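Long-range contacts in putative uncharacterized protein (Chaetomium thermophilum, PDB 5F5T), which is probably required for pre-mRNA splicing, as a member of the PRP38 family of spliceosomal proteins, and forms a complex with MFAP1: residues A[36-40]-A[175-180]; A[64-69]-A[116-122]; A[88-92]-A[121-126]; A[99-105]-A[126-131]. All coordinates share one frame. Residues are numbered along the deposited sequence.

Interaction 1: residues A[36-40]-A[175-180]; sequences TIMEK and RVCSTS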
loop_
_atom_site.group_PDB
_atom_site.type_symbol
_atom_site.label_atom_id
_atom_site.label_comp_id
_atom_site.label_asym_id
_atom_site.label_seq_id
_atom_site.Cartn_x
_atom_site.Cartn_y
_atom_site.Cartn_z
ATOM N N THR A 36 -13.419 -9.967 -8.423
ATOM C CA THR A 36 -13.481 -8.743 -9.216
ATOM C C THR A 36 -12.608 -7.613 -8.668
ATOM O O THR A 36 -12.676 -6.482 -9.156
ATOM C CB THR A 36 -14.925 -8.244 -9.334
ATOM O OG1 THR A 36 -15.516 -8.189 -8.030
ATOM C CG2 THR A 36 -15.727 -9.190 -10.206
ATOM N N ILE A 37 -11.793 -7.910 -7.659
ATOM C CA ILE A 37 -10.908 -6.898 -7.086
ATOM C C ILE A 37 -9.848 -6.492 -8.098
ATOM O O ILE A 37 -9.487 -5.321 -8.207
ATOM C CB ILE A 37 -10.243 -7.384 -5.789
ATOM C CG1 ILE A 37 -11.322 -7.748 -4.767
ATOM C CG2 ILE A 37 -9.364 -6.295 -5.203
ATOM C CD1 ILE A 37 -10.817 -7.877 -3.348
ATOM N N MET A 38 -9.333 -7.473 -8.827
ATOM C CA MET A 38 -8.413 -7.192 -9.915
ATOM C C MET A 38 -9.174 -7.130 -11.244
ATOM O O MET A 38 -10.180 -7.820 -11.424
ATOM C CB MET A 38 -7.298 -8.236 -9.944
ATOM C CG MET A 38 -6.300 -8.033 -8.806
ATOM S SD MET A 38 -5.072 -9.338 -8.680
ATOM C CE MET A 38 -4.456 -9.273 -10.345
ATOM N N GLU A 39 -8.706 -6.283 -12.155
ATOM C CA GLU A 39 -9.380 -6.054 -13.435
ATOM C C GLU A 39 -9.421 -7.322 -14.286
ATOM O O GLU A 39 -8.521 -8.155 -14.203
ATOM C CB GLU A 39 -8.682 -4.929 -14.198
ATOM C CG GLU A 39 -8.254 -3.776 -13.308
ATOM C CD GLU A 39 -7.139 -2.944 -13.911
ATOM O OE1 GLU A 39 -6.667 -2.008 -13.231
ATOM O OE2 GLU A 39 -6.727 -3.231 -15.054
ATOM N N LYS A 40 -10.458 -7.450 -15.110
ATOM C CA LYS A 40 -10.677 -8.656 -15.908
ATOM C C LYS A 40 -9.502 -8.937 -16.837
ATOM O O LYS A 40 -9.062 -10.079 -16.966
ATOM C CB LYS A 40 -11.967 -8.530 -16.724
ATOM C CG LYS A 40 -12.467 -9.829 -17.344
ATOM C CD LYS A 40 -13.721 -9.579 -18.176
ATOM C CE LYS A 40 -14.000 -10.718 -19.146
ATOM N NZ LYS A 40 -14.621 -11.884 -18.455
ATOM N N ARG A 175 -3.296 3.291 -7.524
ATOM C CA ARG A 175 -2.942 2.123 -8.322
ATOM C C ARG A 175 -1.550 1.593 -7.985
ATOM O O ARG A 175 -0.555 2.312 -8.065
ATOM C CB ARG A 175 -3.025 2.463 -9.811
ATOM C CG ARG A 175 -3.025 1.253 -10.725
ATOM C CD ARG A 175 -3.589 1.600 -12.094
ATOM N NE ARG A 175 -4.114 0.421 -12.773
ATOM C CZ ARG A 175 -3.438 -0.270 -13.683
ATOM N NH1 ARG A 175 -2.207 0.098 -14.014
ATOM N NH2 ARG A 175 -3.985 -1.334 -14.258
ATOM N N VAL A 176 -1.496 0.322 -7.601
ATOM C CA VAL A 176 -0.246 -0.344 -7.262
ATOM C C VAL A 176 -0.193 -1.733 -7.890
ATOM O O VAL A 176 -1.146 -2.501 -7.772
ATOM C CB VAL A 176 -0.074 -0.457 -5.732
ATOM C CG1 VAL A 176 1.046 -1.426 -5.374
ATOM C CG2 VAL A 176 0.175 0.914 -5.127
ATOM N N CYS A 177 0.920 -2.042 -8.557
ATOM C CA CYS A 177 1.122 -3.346 -9.188
ATOM C C CYS A 177 0.023 -3.661 -10.193
ATOM O O CYS A 177 -0.557 -4.746 -10.166
ATOM C CB CYS A 177 1.194 -4.455 -8.139
ATOM S SG CYS A 177 2.757 -4.529 -7.260
ATOM N N SER A 178 -0.290 -2.682 -11.036
ATOM C CA SER A 178 -1.241 -2.858 -12.125
ATOM C C SER A 178 -2.631 -3.165 -11.582
ATOM O O SER A 178 -3.492 -3.676 -12.299
ATOM C CB SER A 178 -0.781 -3.973 -13.070
ATOM O OG SER A 178 0.245 -3.526 -13.937
ATOM N N THR A 179 -2.849 -2.829 -10.315
ATOM C CA THR A 179 -4.118 -3.098 -9.659
ATOM C C THR A 179 -4.698 -1.826 -9.056
ATOM O O THR A 179 -4.008 -1.097 -8.343
ATOM C CB THR A 179 -3.955 -4.148 -8.545
ATOM O OG1 THR A 179 -3.464 -5.371 -9.105
ATOM C CG2 THR A 179 -5.281 -4.404 -7.840
ATOM N N SER A 180 -5.978 -1.582 -9.313
ATOM C CA SER A 180 -6.668 -0.464 -8.692
ATOM C C SER A 180 -7.103 -0.884 -7.299
ATOM O O SER A 180 -7.768 -1.908 -7.127
ATOM C CB SER A 180 -7.869 -0.025 -9.523
ATOM O OG SER A 180 -7.453 0.680 -10.677
HETATM O O HOH W 1 -8.335 -3.838 -9.784
#
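Arg-175 opens the second segment with a salt bridge: its NH2 donates to Glu-39 OE1 over 2.9 Å at a nearly linear 170°, the carboxylate lying at the edge of the guanidinium, near its plane. The CA-to-CB bond of Glu-39 points toward 175-180, which brings the acid across from a residue at the N-cap position of helix 40-48. Val-176 faces elsewhere, onto Phe-166 and Leu-170 of helix 163-172, and begins a type I' turn through Cys-177 and Ser-178 to Thr-179. Its paired backbone bonds, Val-176 N to Thr-179 O (3.0 Å) and Thr-179 N to Val-176 O (3.1 Å), define a tight β-hairpin with a two-residue loop, whose positive-phi corner residues are characteristic of this turn type. Within the turn, Thr-179 OG1 donates to Cys-177 O (3.2 Å), while the hydroxyl of Ser-178 is bonded to Val-78 N. Thr-179 makes the apolar part of the contact: its CG2 lies 3.9 Å from Met-38 CG, and both side chains also rest on Leu-89 of helix 87-98. At Ser-180 the link is solvent-mediated, a water accepting from Ser-180 N (3.3 Å) and donating to Ile-37 O (2.5 Å).

Interaction 2: residues A[64-69]-A[116-122]; sequences IVDRVV and FKYLRAL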
loop_
_atom_site.group_PDB
_atom_site.type_symbol
_atom_site.label_atom_id
_atom_site.label_comp_id
_atom_site.label_asym_id
_atom_site.label_seq_id
_atom_site.Cartn_x
_atom_site.Cartn_y
_atom_site.Cartn_z
ATOM N N ILE A 64 1.943 -21.196 -0.526
ATOM C CA ILE A 64 2.082 -19.780 -0.839
ATOM C C ILE A 64 3.444 -19.271 -0.380
ATOM O O ILE A 64 4.174 -18.663 -1.158
ATOM C CB ILE A 64 0.969 -18.937 -0.191
ATOM C CG1 ILE A 64 -0.341 -19.108 -0.960
ATOM C CG2 ILE A 64 1.362 -17.467 -0.159
ATOM C CD1 ILE A 64 -0.244 -18.692 -2.409
ATOM N N VAL A 65 3.794 -19.557 0.872
ATOM C CA VAL A 65 5.098 -19.170 1.403
ATOM C C VAL A 65 6.203 -19.810 0.584
ATOM O O VAL A 65 7.175 -19.138 0.192
ATOM C CB VAL A 65 5.276 -19.575 2.878
ATOM C CG1 VAL A 65 6.698 -19.280 3.336
ATOM C CG2 VAL A 65 4.287 -18.840 3.755
ATOM N N ASP A 66 6.048 -21.105 0.303
ATOM C CA ASP A 66 7.078 -21.788 -0.487
ATOM C C ASP A 66 7.292 -21.122 -1.856
ATOM O O ASP A 66 8.428 -20.905 -2.279
ATOM C CB ASP A 66 6.727 -23.267 -0.677
ATOM C CG ASP A 66 6.782 -24.057 0.625
ATOM O OD1 ASP A 66 7.779 -23.923 1.368
ATOM O OD2 ASP A 66 5.838 -24.829 0.897
ATOM N N ARG A 67 6.197 -20.772 -2.523
ATOM C CA ARG A 67 6.236 -20.130 -3.834
ATOM C C ARG A 67 6.848 -18.744 -3.758
ATOM O O ARG A 67 7.566 -18.334 -4.660
ATOM C CB ARG A 67 4.833 -20.022 -4.446
ATOM C CG ARG A 67 4.178 -21.345 -4.816
ATOM C CD ARG A 67 5.072 -22.206 -5.680
ATOM N NE ARG A 67 5.125 -23.570 -5.165
ATOM C CZ ARG A 67 4.369 -24.568 -5.605
ATOM N NH1 ARG A 67 3.505 -24.366 -6.589
ATOM N NH2 ARG A 67 4.487 -25.771 -5.065
ATOM N N VAL A 68 6.533 -18.004 -2.703
ATOM C CA VAL A 68 7.106 -16.676 -2.551
ATOM C C VAL A 68 8.619 -16.757 -2.406
ATOM O O VAL A 68 9.352 -16.058 -3.107
ATOM C CB VAL A 68 6.510 -15.921 -1.354
ATOM C CG1 VAL A 68 7.336 -14.685 -1.040
ATOM C CG2 VAL A 68 5.063 -15.547 -1.643
ATOM N N VAL A 69 9.089 -17.629 -1.519
ATOM C CA VAL A 69 10.529 -17.771 -1.315
ATOM C C VAL A 69 11.210 -18.240 -2.604
ATOM O O VAL A 69 12.268 -17.741 -2.990
ATOM C CB VAL A 69 10.838 -18.753 -0.174
ATOM C CG1 VAL A 69 12.319 -19.092 -0.139
ATOM C CG2 VAL A 69 10.392 -18.164 1.156
ATOM N N PHE A 116 10.867 -13.427 5.513
ATOM C CA PHE A 116 10.848 -13.176 4.070
ATOM C C PHE A 116 10.120 -11.890 3.701
ATOM O O PHE A 116 8.885 -11.804 3.775
ATOM C CB PHE A 116 10.205 -14.345 3.331
ATOM C CG PHE A 116 10.678 -15.689 3.801
ATOM C CD1 PHE A 116 11.978 -16.116 3.556
ATOM C CD2 PHE A 116 9.822 -16.528 4.486
ATOM C CE1 PHE A 116 12.407 -17.362 3.993
ATOM C CE2 PHE A 116 10.242 -17.771 4.924
ATOM C CZ PHE A 116 11.537 -18.189 4.678
ATOM N N LYS A 117 10.899 -10.905 3.269
ATOM C CA LYS A 117 10.383 -9.569 3.011
ATOM C C LYS A 117 9.319 -9.541 1.917
ATOM O O LYS A 117 8.365 -8.780 2.018
ATOM C CB LYS A 117 11.524 -8.612 2.648
ATOM C CG LYS A 117 12.468 -9.130 1.580
ATOM C CD LYS A 117 13.765 -8.340 1.577
ATOM C CE LYS A 117 14.603 -8.659 0.365
ATOM N NZ LYS A 117 15.727 -7.694 0.272
ATOM N N TYR A 118 9.485 -10.332 0.861
ATOM C CA TYR A 118 8.493 -10.357 -0.215
ATOM C C TYR A 118 7.181 -10.989 0.260
ATOM O O TYR A 118 6.110 -10.669 -0.251
ATOM C CB TYR A 118 9.045 -11.081 -1.445
ATOM C CG TYR A 118 10.061 -10.239 -2.177
ATOM C CD1 TYR A 118 9.667 -9.116 -2.890
ATOM C CD2 TYR A 118 11.419 -10.526 -2.102
ATOM C CE1 TYR A 118 10.589 -8.320 -3.538
ATOM C CE2 TYR A 118 12.354 -9.729 -2.745
ATOM C CZ TYR A 118 11.929 -8.628 -3.462
ATOM O OH TYR A 118 12.845 -7.830 -4.105
ATOM N N LEU A 119 7.261 -11.878 1.244
ATOM C CA LEU A 119 6.050 -12.429 1.840
ATOM C C LEU A 119 5.279 -11.318 2.554
ATOM O O LEU A 119 4.048 -11.260 2.491
ATOM C CB LEU A 119 6.376 -13.562 2.812
ATOM C CG LEU A 119 5.162 -14.248 3.442
ATOM C CD1 LEU A 119 4.185 -14.684 2.351
ATOM C CD2 LEU A 119 5.592 -15.441 4.270
ATOM N N ARG A 120 6.010 -10.440 3.240
ATOM C CA ARG A 120 5.398 -9.293 3.905
ATOM C C ARG A 120 4.806 -8.335 2.889
ATOM O O ARG A 120 3.743 -7.758 3.114
ATOM C CB ARG A 120 6.412 -8.558 4.792
ATOM C CG ARG A 120 5.866 -7.267 5.385
ATOM C CD ARG A 120 6.699 -6.736 6.539
ATOM N NE ARG A 120 6.922 -7.756 7.556
ATOM C CZ ARG A 120 7.694 -7.594 8.625
ATOM N NH1 ARG A 120 7.831 -8.585 9.493
ATOM N NH2 ARG A 120 8.328 -6.445 8.827
ATOM N N ALA A 121 5.510 -8.154 1.775
ATOM C CA ALA A 121 5.022 -7.279 0.715
ATOM C C ALA A 121 3.716 -7.817 0.140
ATOM O O ALA A 121 2.758 -7.069 -0.058
ATOM C CB ALA A 121 6.062 -7.138 -0.377
ATOM N N LEU A 122 3.681 -9.127 -0.090
ATOM C CA LEU A 122 2.495 -9.790 -0.610
ATOM C C LEU A 122 1.334 -9.664 0.359
ATOM O O LEU A 122 0.228 -9.293 -0.032
ATOM C CB LEU A 122 2.780 -11.268 -0.877
ATOM C CG LEU A 122 1.632 -12.055 -1.517
ATOM C CD1 LEU A 122 1.087 -11.310 -2.730
ATOM C CD2 LEU A 122 2.041 -13.477 -1.878
#
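Val-68 is the central side chain of this crossing between helix 61-71 and the start of helix 117-130, whose short axes pass 9.4 Å apart at 120°. In its t rotamer it splits its methyls: CG1 sits 3.6 Å from Leu-119 N and 4.0 Å from Tyr-118 CB, whereas CG2 reaches Leu-122 CD2 at 3.7 Å. Leu-119 and Leu-122 share the t,p conformation, and each offers its CD2 to the opposing helix, Leu-119 CD2 meeting Val-65 CG2 at 3.7 Å. The m rotamer of Tyr-118 leads its ring away, so that the hydroxyl hydrogen-bonds Arg-151 N. At the other end Phe-116, also m and at the N-cap position, turns one ring face to Val-69: CG2 of Val-69 stands 3.4 Å from the centroid of the Phe-116 ring and 6° off its normal, a CH-pi contact. Apart from the backbone of Tyr-118 and Leu-119 under Val-68, the groups that meet are aliphatic and aromatic, so the two helices are held here by close fit and exclusion of solvent rather than by directional bonds.

Interaction 3: residues A[88-92]-A[121-126]; sequences FLCLA and ALAAFY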
loop_
_atom_site.group_PDB
_atom_site.type_symbol
_atom_site.label_atom_id
_atom_site.label_comp_id
_atom_site.label_asym_id
_atom_site.label_seq_id
_atom_site.Cartn_x
_atom_site.Cartn_y
_atom_site.Cartn_z
ATOM N N PHE A 88 4.655 -12.333 -8.266
ATOM C CA PHE A 88 4.083 -11.624 -7.130
ATOM C C PHE A 88 2.592 -11.356 -7.336
ATOM O O PHE A 88 1.767 -11.656 -6.464
ATOM C CB PHE A 88 4.851 -10.321 -6.907
ATOM C CG PHE A 88 4.342 -9.494 -5.764
ATOM C CD1 PHE A 88 4.747 -9.758 -4.469
ATOM C CD2 PHE A 88 3.503 -8.415 -5.992
ATOM C CE1 PHE A 88 4.295 -8.988 -3.419
ATOM C CE2 PHE A 88 3.049 -7.639 -4.943
ATOM C CZ PHE A 88 3.446 -7.926 -3.655
ATOM N N LEU A 89 2.252 -10.810 -8.500
ATOM C CA LEU A 89 0.865 -10.505 -8.829
ATOM C C LEU A 89 0.027 -11.773 -8.908
ATOM O O LEU A 89 -1.094 -11.822 -8.394
ATOM C CB LEU A 89 0.777 -9.746 -10.149
ATOM C CG LEU A 89 -0.615 -9.240 -10.520
ATOM C CD1 LEU A 89 -1.183 -8.391 -9.398
ATOM C CD2 LEU A 89 -0.564 -8.447 -11.814
ATOM N N CYS A 90 0.586 -12.804 -9.537
ATOM C CA CYS A 90 -0.111 -14.073 -9.691
ATOM C C CYS A 90 -0.447 -14.669 -8.335
ATOM O O CYS A 90 -1.549 -15.172 -8.120
ATOM C CB CYS A 90 0.736 -15.058 -10.496
ATOM S SG CYS A 90 1.023 -14.567 -12.204
ATOM N N LEU A 91 0.510 -14.598 -7.418
ATOM C CA LEU A 91 0.310 -15.112 -6.074
ATOM C C LEU A 91 -0.703 -14.269 -5.319
ATOM O O LEU A 91 -1.463 -14.792 -4.508
ATOM C CB LEU A 91 1.636 -15.170 -5.317
ATOM C CG LEU A 91 2.540 -16.304 -5.799
ATOM C CD1 LEU A 91 3.866 -16.317 -5.060
ATOM C CD2 LEU A 91 1.822 -17.635 -5.628
ATOM N N ALA A 92 -0.726 -12.968 -5.591
ATOM C CA ALA A 92 -1.748 -12.114 -4.997
ATOM C C ALA A 92 -3.134 -12.565 -5.452
ATOM O O ALA A 92 -4.061 -12.670 -4.646
ATOM C CB ALA A 92 -1.513 -10.662 -5.362
ATOM N N ALA A 121 5.510 -8.154 1.775
ATOM C CA ALA A 121 5.022 -7.279 0.715
ATOM C C ALA A 121 3.716 -7.817 0.140
ATOM O O ALA A 121 2.758 -7.069 -0.058
ATOM C CB ALA A 121 6.062 -7.138 -0.377
ATOM N N LEU A 122 3.681 -9.127 -0.090
ATOM C CA LEU A 122 2.495 -9.790 -0.610
ATOM C C LEU A 122 1.334 -9.664 0.359
ATOM O O LEU A 122 0.228 -9.293 -0.032
ATOM C CB LEU A 122 2.780 -11.268 -0.877
ATOM C CG LEU A 122 1.632 -12.055 -1.517
ATOM C CD1 LEU A 122 1.087 -11.310 -2.730
ATOM C CD2 LEU A 122 2.041 -13.477 -1.878
ATOM N N ALA A 123 1.600 -9.947 1.630
ATOM C CA ALA A 123 0.568 -9.889 2.658
ATOM C C ALA A 123 0.016 -8.476 2.790
ATOM O O ALA A 123 -1.189 -8.286 2.907
ATOM C CB ALA A 123 1.112 -10.378 3.988
ATOM N N ALA A 124 0.902 -7.488 2.766
ATOM C CA ALA A 124 0.490 -6.096 2.865
ATOM C C ALA A 124 -0.370 -5.710 1.667
ATOM O O ALA A 124 -1.387 -5.031 1.817
ATOM C CB ALA A 124 1.698 -5.190 2.968
ATOM N N PHE A 125 0.039 -6.160 0.484
ATOM C CA PHE A 125 -0.711 -5.901 -0.742
ATOM C C PHE A 125 -2.123 -6.466 -0.610
ATOM O O PHE A 125 -3.113 -5.757 -0.817
ATOM C CB PHE A 125 0.006 -6.522 -1.943
ATOM C CG PHE A 125 -0.596 -6.164 -3.278
ATOM C CD1 PHE A 125 -1.113 -4.902 -3.513
ATOM C CD2 PHE A 125 -0.634 -7.098 -4.303
ATOM C CE1 PHE A 125 -1.658 -4.578 -4.746
ATOM C CE2 PHE A 125 -1.180 -6.780 -5.535
ATOM C CZ PHE A 125 -1.692 -5.517 -5.757
ATOM N N TYR A 126 -2.201 -7.730 -0.206
ATOM C CA TYR A 126 -3.472 -8.426 -0.064
ATOM C C TYR A 126 -4.365 -7.746 0.969
ATOM O O TYR A 126 -5.580 -7.649 0.789
ATOM C CB TYR A 126 -3.237 -9.888 0.321
ATOM C CG TYR A 126 -4.511 -10.695 0.405
ATOM C CD1 TYR A 126 -5.117 -11.187 -0.742
ATOM C CD2 TYR A 126 -5.112 -10.956 1.628
ATOM C CE1 TYR A 126 -6.285 -11.918 -0.672
ATOM C CE2 TYR A 126 -6.278 -11.687 1.708
ATOM C CZ TYR A 126 -6.862 -12.166 0.555
ATOM O OH TYR A 126 -8.028 -12.895 0.629
#
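Both segments are continuous α-helix, with short axes 10.2 Å apart at closest approach and N-to-C directions inclined at 50° (signed crossing angle -50°). The nearest CA atoms are those of Ala-92 and Tyr-126, 6.4 Å apart, where the small alanine admits the other helix. Phe-88 spans the interface in a t rotamer: its CE1 comes within 3.4 Å of Leu-122 N and 4.0 Å of Ala-121 CB, and Leu-122 CD1 lies over one face of its ring. The rings of Phe-88 and Phe-125 are nearly parallel (22°) but slid apart, centroids 5.8 Å distant, so they barely overlap and touch instead through Phe-88 CE2 and Phe-125 CD2 at 3.8 Å. Ala-92 CB fits between Leu-122 CD1 and Phe-125 CD2, 3.8 Å from each, while Leu-91 CB packs on Leu-122 CD2 (3.9 Å). Helices 61-71 and 163-172 add Val-68 and Leu-170 to this centre. The ridge formed by Phe-88 and Ala-92, four residues apart, lies between the pairs Ala-121/Phe-125 and Leu-122/Tyr-126; together with the crossing angle, this is in keeping with i±4 ridges-into-grooves packing in the hydrophobic core of this helical domain, where every residue that touches is buried.

Interaction 4: residues A[99-105]-A[126-131]; sequences APGDDIL and YIRLTR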
loop_
_atom_site.group_PDB
_atom_site.type_symbol
_atom_site.label_atom_id
_atom_site.label_comp_id
_atom_site.label_asym_id
_atom_site.label_seq_id
_atom_site.Cartn_x
_atom_site.Cartn_y
_atom_site.Cartn_z
ATOM N N ALA A 99 -8.754 -16.840 -0.365
ATOM C CA ALA A 99 -9.406 -16.050 0.680
ATOM C C ALA A 99 -8.945 -16.431 2.086
ATOM O O ALA A 99 -9.758 -16.854 2.907
ATOM C CB ALA A 99 -10.919 -16.186 0.570
ATOM N N PRO A 100 -7.638 -16.298 2.367
ATOM C CA PRO A 100 -7.108 -16.774 3.647
ATOM C C PRO A 100 -7.649 -15.967 4.821
ATOM O O PRO A 100 -8.047 -14.814 4.641
ATOM C CB PRO A 100 -5.599 -16.575 3.492
ATOM C CG PRO A 100 -5.484 -15.417 2.559
ATOM C CD PRO A 100 -6.612 -15.589 1.581
ATOM N N GLY A 101 -7.639 -16.562 6.010
ATOM C CA GLY A 101 -8.206 -15.929 7.185
ATOM C C GLY A 101 -7.167 -15.137 7.954
ATOM O O GLY A 101 -6.001 -15.091 7.567
ATOM N N ASP A 102 -7.597 -14.510 9.044
ATOM C CA ASP A 102 -6.745 -13.591 9.793
ATOM C C ASP A 102 -5.512 -14.273 10.376
ATOM O O ASP A 102 -4.456 -13.657 10.478
ATOM C CB ASP A 102 -7.550 -12.921 10.911
ATOM C CG ASP A 102 -8.443 -11.809 10.398
ATOM O OD1 ASP A 102 -8.767 -11.813 9.191
ATOM O OD2 ASP A 102 -8.831 -10.936 11.203
ATOM N N ASP A 103 -5.648 -15.538 10.754
ATOM C CA ASP A 103 -4.531 -16.299 11.308
ATOM C C ASP A 103 -3.405 -16.443 10.281
ATOM O O ASP A 103 -2.227 -16.193 10.581
ATOM C CB ASP A 103 -5.005 -17.674 11.795
ATOM C CG ASP A 103 -6.167 -18.221 10.977
ATOM O OD1 ASP A 103 -6.853 -17.427 10.300
ATOM O OD2 ASP A 103 -6.404 -19.448 11.022
ATOM N N ILE A 104 -3.777 -16.829 9.064
ATOM C CA ILE A 104 -2.808 -17.047 7.996
ATOM C C ILE A 104 -2.120 -15.740 7.598
ATOM O O ILE A 104 -0.900 -15.696 7.409
ATOM C CB ILE A 104 -3.484 -17.662 6.754
ATOM C CG1 ILE A 104 -4.223 -18.952 7.121
ATOM C CG2 ILE A 104 -2.466 -17.922 5.663
ATOM C CD1 ILE A 104 -3.313 -20.095 7.515
ATOM N N LEU A 105 -2.905 -14.672 7.512
ATOM C CA LEU A 105 -2.377 -13.350 7.196
ATOM C C LEU A 105 -1.428 -12.874 8.287
ATOM O O LEU A 105 -0.398 -12.256 8.014
ATOM C CB LEU A 105 -3.520 -12.353 7.018
ATOM C CG LEU A 105 -4.377 -12.571 5.772
ATOM C CD1 LEU A 105 -5.453 -11.503 5.640
ATOM C CD2 LEU A 105 -3.492 -12.594 4.539
ATOM N N TYR A 126 -2.201 -7.730 -0.206
ATOM C CA TYR A 126 -3.472 -8.426 -0.064
ATOM C C TYR A 126 -4.365 -7.746 0.969
ATOM O O TYR A 126 -5.580 -7.649 0.789
ATOM C CB TYR A 126 -3.237 -9.888 0.321
ATOM C CG TYR A 126 -4.511 -10.695 0.405
ATOM C CD1 TYR A 126 -5.117 -11.187 -0.742
ATOM C CD2 TYR A 126 -5.112 -10.956 1.628
ATOM C CE1 TYR A 126 -6.285 -11.918 -0.672
ATOM C CE2 TYR A 126 -6.278 -11.687 1.708
ATOM C CZ TYR A 126 -6.862 -12.166 0.555
ATOM O OH TYR A 126 -8.028 -12.895 0.629
ATOM N N ILE A 127 -3.754 -7.289 2.057
ATOM C CA ILE A 127 -4.485 -6.593 3.104
ATOM C C ILE A 127 -5.071 -5.294 2.559
ATOM O O ILE A 127 -6.240 -4.990 2.793
ATOM C CB ILE A 127 -3.589 -6.299 4.319
ATOM C CG1 ILE A 127 -3.325 -7.590 5.098
ATOM C CG2 ILE A 127 -4.236 -5.259 5.227
ATOM C CD1 ILE A 127 -2.533 -7.393 6.375
ATOM N N ARG A 128 -4.267 -4.547 1.809
ATOM C CA ARG A 128 -4.736 -3.303 1.207
ATOM C C ARG A 128 -5.900 -3.576 0.258
ATOM O O ARG A 128 -6.837 -2.782 0.154
ATOM C CB ARG A 128 -3.600 -2.596 0.464
ATOM C CG ARG A 128 -4.053 -1.392 -0.349
ATOM C CD ARG A 128 -4.468 -0.260 0.581
ATOM N NE ARG A 128 -4.904 0.938 -0.132
ATOM C CZ ARG A 128 -6.079 1.075 -0.738
ATOM N NH1 ARG A 128 -6.956 0.081 -0.734
ATOM N NH2 ARG A 128 -6.375 2.206 -1.358
ATOM N N LEU A 129 -5.827 -4.705 -0.436
ATOM C CA LEU A 129 -6.880 -5.104 -1.359
ATOM C C LEU A 129 -8.187 -5.504 -0.672
ATOM O O LEU A 129 -9.266 -5.188 -1.170
ATOM C CB LEU A 129 -6.400 -6.260 -2.237
ATOM C CG LEU A 129 -5.278 -5.931 -3.223
ATOM C CD1 LEU A 129 -4.882 -7.174 -4.007
ATOM C CD2 LEU A 129 -5.685 -4.802 -4.154
ATOM N N THR A 130 -8.097 -6.206 0.458
ATOM C CA THR A 130 -9.273 -6.887 1.009
ATOM C C THR A 130 -9.804 -6.401 2.360
ATOM O O THR A 130 -10.823 -6.902 2.831
ATOM C CB THR A 130 -8.989 -8.393 1.172
ATOM O OG1 THR A 130 -7.958 -8.579 2.151
ATOM C CG2 THR A 130 -8.551 -8.999 -0.149
ATOM N N ARG A 131 -9.141 -5.429 2.976
ATOM C CA ARG A 131 -9.457 -5.072 4.359
ATOM C C ARG A 131 -10.018 -3.662 4.481
ATOM O O ARG A 131 -9.700 -2.802 3.670
ATOM C CB ARG A 131 -8.213 -5.202 5.242
ATOM C CG ARG A 131 -8.256 -6.362 6.215
ATOM C CD ARG A 131 -8.302 -7.673 5.468
ATOM N NE ARG A 131 -8.450 -8.818 6.359
ATOM C CZ ARG A 131 -8.580 -10.069 5.933
ATOM N NH1 ARG A 131 -8.578 -10.326 4.632
ATOM N NH2 ARG A 131 -8.710 -11.062 6.805
#
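Leu-105 forms the apolar centre, its CD2 3.7 Å from Tyr-126 CD2 and its CD1 4.5 Å from Ile-127 CG1. The contact belongs to an antiparallel helical hairpin: helices 102-115 and 117-130 follow each other with a one-residue link, so the first turn of the former lies beside the last turns of the latter. The same CD1 of Leu-105 sits over one face of the Arg-131 guanidinium, 3.5 Å from Arg-131 CZ, and so floors a charged group with hydrocarbon. Next to this centre the Tyr-126 ring reaches the loop that joins helix 87-98 to helix 102-115. Pro-100 CD is 3.6 Å from Tyr-126 CZ and 3.2 Å from Tyr-126 OH, and Ala-99 CA is 3.4 Å from Tyr-126 OH; Ala-99, with positive phi, is where the chain leaves helix 87-98. Leu-95 of that helix touches both Pro-100 and Tyr-126, while Pro-29 and Val-136 pack on Arg-131. Outermost comes the salt bridge, in which Arg-131 NH2 donates to Asp-102 OD1 over a short 2.5 Å at a bent 135°. It joins the first residue of helix 102-115 to the residue just past helix 117-130. On the helix side the arginine is steadied by a relay: Arg-131 NH1 donates to Thr-130 OG1 (3.1 Å), which in turn donates to Tyr-126 O at 2.9 Å.

In the fold
From the N terminus, the loop ahead of helix 40-48 is the first to be tied down: interaction 1 joins it to the hairpin 175-180, closing a loop of 134 intervening residues that encloses the other three contacts. Within it, helices 61-71, 87-98 and 102-115 come in turn, and all are gathered onto helix 117-130, by interactions 2, 3 and 4 respectively. Their segments alternate along the chain, so these three contacts cross one another. Interactions 2 and 3 share Ala-121 and Leu-122, and interactions 3 and 4 share Tyr-126, running from the start of helix 117-130 to its end. The hairpin touches this helix at Phe-125 and Leu-129, joining interaction 1 to the helical centre.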